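Local coordinates for ABC transporter substrate binding protein (Ribose) (Agrobacterium vitis, PDB 5DKV), which binds the sugar alpha-D-tagatopyranose and probably serves as the carbohydrate-binding component of a bacterial ABC transporter, at residues N142-A154 with T174-M186. Residues are numbered along the deposited sequence; the frame is centred on the assembly and turned at random.
Sequences NVLGGEIAARSLA and TTDQREQGFKSEM. With T6T (alpha-D-tagatopyranose), chain E.
The guanidinium of R178 meets N142 OD1 and the tagatose at its edge, while T174 CB lies over one of its faces, toward the rim. R178 grips N142 side-on. R178 NE lies 2.8 Å from N142 OD1, and R178 NH2 makes a second bond to the same oxygen; both reach it from the same face of the amide. The amide and guanidinium planes are 39° apart. These two bonds help fix the rotation of the guanidinium while NH1 and NH2 bind O3 and O4 of the sugar; A227 O also takes a bond from NH1. N142, which is not among the sugar-binding residues, thus probably helps position R178 as a second-shell residue. T174 OG1 also bonds sugar O5, and a water joins N142 to Q177 OE1.

The ring of F182 sits as a knob among G146, A149, A150 and L153. M186 CG lies over one ring face, toward its rim, and L153 CD2 stands in plane at the edge, 4.0 Å from F182 CZ. CG of F182 is anti to the backbone N (chi1 177°), which carries the ring alongside A150. E147 O lies over the centre of one face of the R151 guanidinium. At this far end, R151 and E185 form a salt bridge, with R151 NH1 3.0 Å from E185 OE2. NH1 meets the carboxylate from above its plane, and the two flat groups are nearly perpendicular. E185 OE1 bonds H189.

Between these ends the backbones touch. The axes approach to 6.3 Å, crossing at -44°, with G146 and G181 at the interface. G146 CA lies 3.3 Å from R178 O, and G181 CA lies 3.5 Å from V143 O. Such CA-H...O contacts are characteristic of close glycine-mediated helix packing.

The two helices pack side by side in one lobe of the periplasmic binding protein fold. F182 rests on strand 161-167 and meets the ring of F225. L153 touches strand 249-253, and M186 reaches strand 192-199.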
# COMPACT_ATOMS: atom_id res chain seq x y z
N ASN A 142 0.25 2.17 8.57
CA ASN A 142 0.34 3.23 7.58
C ASN A 142 0.45 4.64 8.13
O ASN A 142 1.04 5.53 7.50
CB ASN A 142 -0.83 3.11 6.62
CG ASN A 142 -0.63 1.98 5.67
OD1 ASN A 142 0.18 2.08 4.77
ND2 ASN A 142 -1.34 0.88 5.88
N VAL A 143 -0.06 4.86 9.35
CA VAL A 143 0.19 6.15 9.98
C VAL A 143 1.68 6.31 10.27
O VAL A 143 2.25 7.38 9.98
CB VAL A 143 -0.61 6.31 11.30
CG1 VAL A 143 -0.20 7.60 12.01
CG2 VAL A 143 -2.10 6.32 11.00
N LEU A 144 2.31 5.27 10.83
CA LEU A 144 3.75 5.27 11.05
C LEU A 144 4.49 5.51 9.76
O LEU A 144 5.47 6.24 9.75
CB LEU A 144 4.22 3.94 11.69
CG LEU A 144 5.73 3.80 11.92
CD1 LEU A 144 6.27 4.84 12.90
CD2 LEU A 144 6.07 2.39 12.41
N GLY A 145 4.04 4.87 8.68
CA GLY A 145 4.66 5.06 7.38
C GLY A 145 4.75 6.53 7.00
O GLY A 145 5.78 7.02 6.49
N GLY A 146 3.66 7.24 7.25
CA GLY A 146 3.61 8.67 7.00
C GLY A 146 4.56 9.47 7.88
O GLY A 146 5.18 10.45 7.44
N GLU A 147 4.64 9.09 9.15
CA GLU A 147 5.49 9.79 10.09
C GLU A 147 6.95 9.60 9.70
O GLU A 147 7.75 10.55 9.73
CB GLU A 147 5.24 9.29 11.52
CG GLU A 147 3.82 9.57 12.02
CD GLU A 147 3.51 8.85 13.35
OE1 GLU A 147 3.96 7.70 13.56
OE2 GLU A 147 2.81 9.45 14.20
N ILE A 148 7.29 8.38 9.29
CA ILE A 148 8.64 8.07 8.78
C ILE A 148 8.98 8.86 7.52
O ILE A 148 10.07 9.44 7.40
CB ILE A 148 8.79 6.55 8.50
CG1 ILE A 148 8.80 5.79 9.83
CG2 ILE A 148 10.06 6.25 7.69
CD1 ILE A 148 8.79 4.25 9.70
N ALA A 149 8.04 8.90 6.58
CA ALA A 149 8.23 9.72 5.39
C ALA A 149 8.49 11.18 5.74
O ALA A 149 9.33 11.82 5.13
CB ALA A 149 7.04 9.61 4.49
N ALA A 150 7.77 11.71 6.73
CA ALA A 150 7.96 13.11 7.11
C ALA A 150 9.34 13.36 7.70
O ALA A 150 10.01 14.36 7.37
CB ALA A 150 6.89 13.53 8.08
N ARG A 151 9.76 12.47 8.60
CA ARG A 151 11.07 12.61 9.22
C ARG A 151 12.18 12.50 8.18
O ARG A 151 13.17 13.25 8.25
CB ARG A 151 11.25 11.58 10.35
CG ARG A 151 10.40 11.87 11.58
CD ARG A 151 10.80 11.02 12.78
NE ARG A 151 10.45 9.61 12.64
CZ ARG A 151 9.30 9.05 13.05
NH1 ARG A 151 8.36 9.79 13.63
NH2 ARG A 151 9.09 7.75 12.90
N SER A 152 12.00 11.60 7.22
CA SER A 152 12.96 11.43 6.13
C SER A 152 13.04 12.68 5.25
O SER A 152 14.13 13.15 4.92
CB SER A 152 12.61 10.21 5.27
OG SER A 152 12.61 9.02 6.05
N LEU A 153 11.88 13.21 4.87
CA LEU A 153 11.84 14.41 4.04
C LEU A 153 12.36 15.60 4.81
O LEU A 153 13.06 16.44 4.24
CB LEU A 153 10.42 14.68 3.53
CG LEU A 153 10.28 15.80 2.49
CD1 LEU A 153 11.09 15.48 1.25
CD2 LEU A 153 8.81 16.02 2.13
N ALA A 154 12.05 15.70 6.10
CA ALA A 154 12.55 16.82 6.88
C ALA A 154 14.07 16.80 6.90
O ALA A 154 14.73 17.84 6.84
CB ALA A 154 11.99 16.79 8.31
N THR A 174 -5.39 3.47 3.39
CA THR A 174 -3.94 3.42 3.60
C THR A 174 -3.29 4.79 3.38
O THR A 174 -2.52 5.27 4.21
CB THR A 174 -3.30 2.44 2.64
OG1 THR A 174 -3.81 2.71 1.34
CG2 THR A 174 -3.61 0.99 3.04
N THR A 175 -3.58 5.39 2.23
CA THR A 175 -2.96 6.67 1.90
C THR A 175 -3.55 7.83 2.70
O THR A 175 -2.86 8.82 2.94
CB THR A 175 -3.07 6.94 0.40
OG1 THR A 175 -4.44 6.91 0.01
CG2 THR A 175 -2.27 5.89 -0.40
N ASP A 176 -4.80 7.71 3.16
CA ASP A 176 -5.34 8.66 4.14
C ASP A 176 -4.49 8.62 5.41
O ASP A 176 -4.14 9.65 5.97
CB ASP A 176 -6.80 8.32 4.49
CG ASP A 176 -7.81 8.89 3.51
OD1 ASP A 176 -7.42 9.59 2.55
OD2 ASP A 176 -9.02 8.62 3.72
N GLN A 177 -4.15 7.41 5.87
CA GLN A 177 -3.39 7.25 7.10
C GLN A 177 -1.97 7.79 6.91
O GLN A 177 -1.42 8.41 7.81
CB GLN A 177 -3.36 5.79 7.54
CG GLN A 177 -4.65 5.36 8.22
CD GLN A 177 -4.63 3.91 8.62
OE1 GLN A 177 -4.18 3.07 7.86
NE2 GLN A 177 -5.07 3.61 9.85
N ARG A 178 -1.38 7.56 5.73
CA ARG A 178 -0.03 8.05 5.48
C ARG A 178 -0.01 9.57 5.47
O ARG A 178 0.90 10.18 6.01
CB ARG A 178 0.51 7.51 4.16
CG ARG A 178 0.66 6.03 4.13
CD ARG A 178 0.95 5.45 2.75
NE ARG A 178 0.67 4.01 2.79
CZ ARG A 178 0.51 3.23 1.73
NH1 ARG A 178 0.62 3.71 0.50
NH2 ARG A 178 0.26 1.94 1.92
N GLU A 179 -1.02 10.18 4.86
CA GLU A 179 -1.08 11.63 4.85
C GLU A 179 -1.27 12.19 6.27
O GLU A 179 -0.66 13.18 6.65
CB GLU A 179 -2.20 12.11 3.93
CG GLU A 179 -2.35 13.63 3.96
CD GLU A 179 -3.29 14.17 2.89
OE1 GLU A 179 -3.71 13.40 2.01
OE2 GLU A 179 -3.61 15.37 2.94
N GLN A 180 -2.13 11.56 7.06
CA GLN A 180 -2.34 12.01 8.45
C GLN A 180 -1.05 11.91 9.26
O GLN A 180 -0.73 12.81 10.04
CB GLN A 180 -3.45 11.21 9.12
CG GLN A 180 -4.86 11.56 8.63
CD GLN A 180 -5.26 13.03 8.85
OE1 GLN A 180 -5.23 13.54 9.97
NE2 GLN A 180 -5.64 13.70 7.77
N GLY A 181 -0.30 10.82 9.08
CA GLY A 181 0.91 10.63 9.86
C GLY A 181 1.96 11.63 9.43
O GLY A 181 2.69 12.21 10.24
N PHE A 182 2.02 11.87 8.12
CA PHE A 182 2.96 12.84 7.59
C PHE A 182 2.67 14.22 8.17
O PHE A 182 3.57 14.92 8.62
CB PHE A 182 2.88 12.88 6.07
CG PHE A 182 3.78 13.91 5.43
CD1 PHE A 182 3.34 15.21 5.22
CD2 PHE A 182 5.05 13.55 4.99
CE1 PHE A 182 4.18 16.15 4.62
CE2 PHE A 182 5.88 14.45 4.38
CZ PHE A 182 5.44 15.78 4.19
N LYS A 183 1.40 14.63 8.13
CA LYS A 183 1.04 15.98 8.56
C LYS A 183 1.18 16.16 10.07
O LYS A 183 1.59 17.24 10.54
CB LYS A 183 -0.38 16.34 8.12
CG LYS A 183 -0.46 16.63 6.62
CD LYS A 183 -1.86 17.02 6.18
CE LYS A 183 -1.87 17.57 4.75
NZ LYS A 183 -3.26 17.80 4.25
N SER A 184 0.84 15.13 10.84
CA SER A 184 1.00 15.23 12.28
C SER A 184 2.48 15.33 12.67
O SER A 184 2.85 16.09 13.59
CB SER A 184 0.30 14.06 12.99
OG SER A 184 0.84 12.81 12.64
N GLU A 185 3.34 14.58 12.00
CA GLU A 185 4.78 14.69 12.25
C GLU A 185 5.29 16.06 11.82
O GLU A 185 6.00 16.72 12.57
CB GLU A 185 5.53 13.55 11.53
CG GLU A 185 7.08 13.65 11.54
CD GLU A 185 7.73 13.56 12.92
OE1 GLU A 185 8.67 14.37 13.20
OE2 GLU A 185 7.35 12.66 13.72
N MET A 186 4.91 16.52 10.62
CA MET A 186 5.43 17.80 10.14
C MET A 186 4.97 18.95 11.05
O MET A 186 5.65 19.97 11.15
CB MET A 186 5.00 18.08 8.69
CG MET A 186 5.76 17.31 7.61
SD MET A 186 7.55 17.43 7.91
CE MET A 186 8.23 16.99 6.32
O3 T6T E . 0.81 1.78 -1.75
C3 T6T E . 0.25 0.55 -2.19
C4 T6T E . -0.87 0.19 -1.31
O4 T6T E . -0.36 -0.01 0.06
C5 T6T E . -1.90 1.23 -1.33
O5 T6T E . -3.06 0.84 -0.57
C6 T6T E . -2.43 1.46 -2.74
O6 T6T E . -1.32 1.78 -3.63
C2 T6T E . -0.31 0.74 -3.62
O2 T6T E . -0.84 -0.50 -4.03
C1 T6T E . 0.67 1.24 -4.60
O1 T6T E . 1.75 0.38 -4.75
O HOH W 1 -2.47 1.06 8.87
O HOH W 2 2.94 12.15 14.49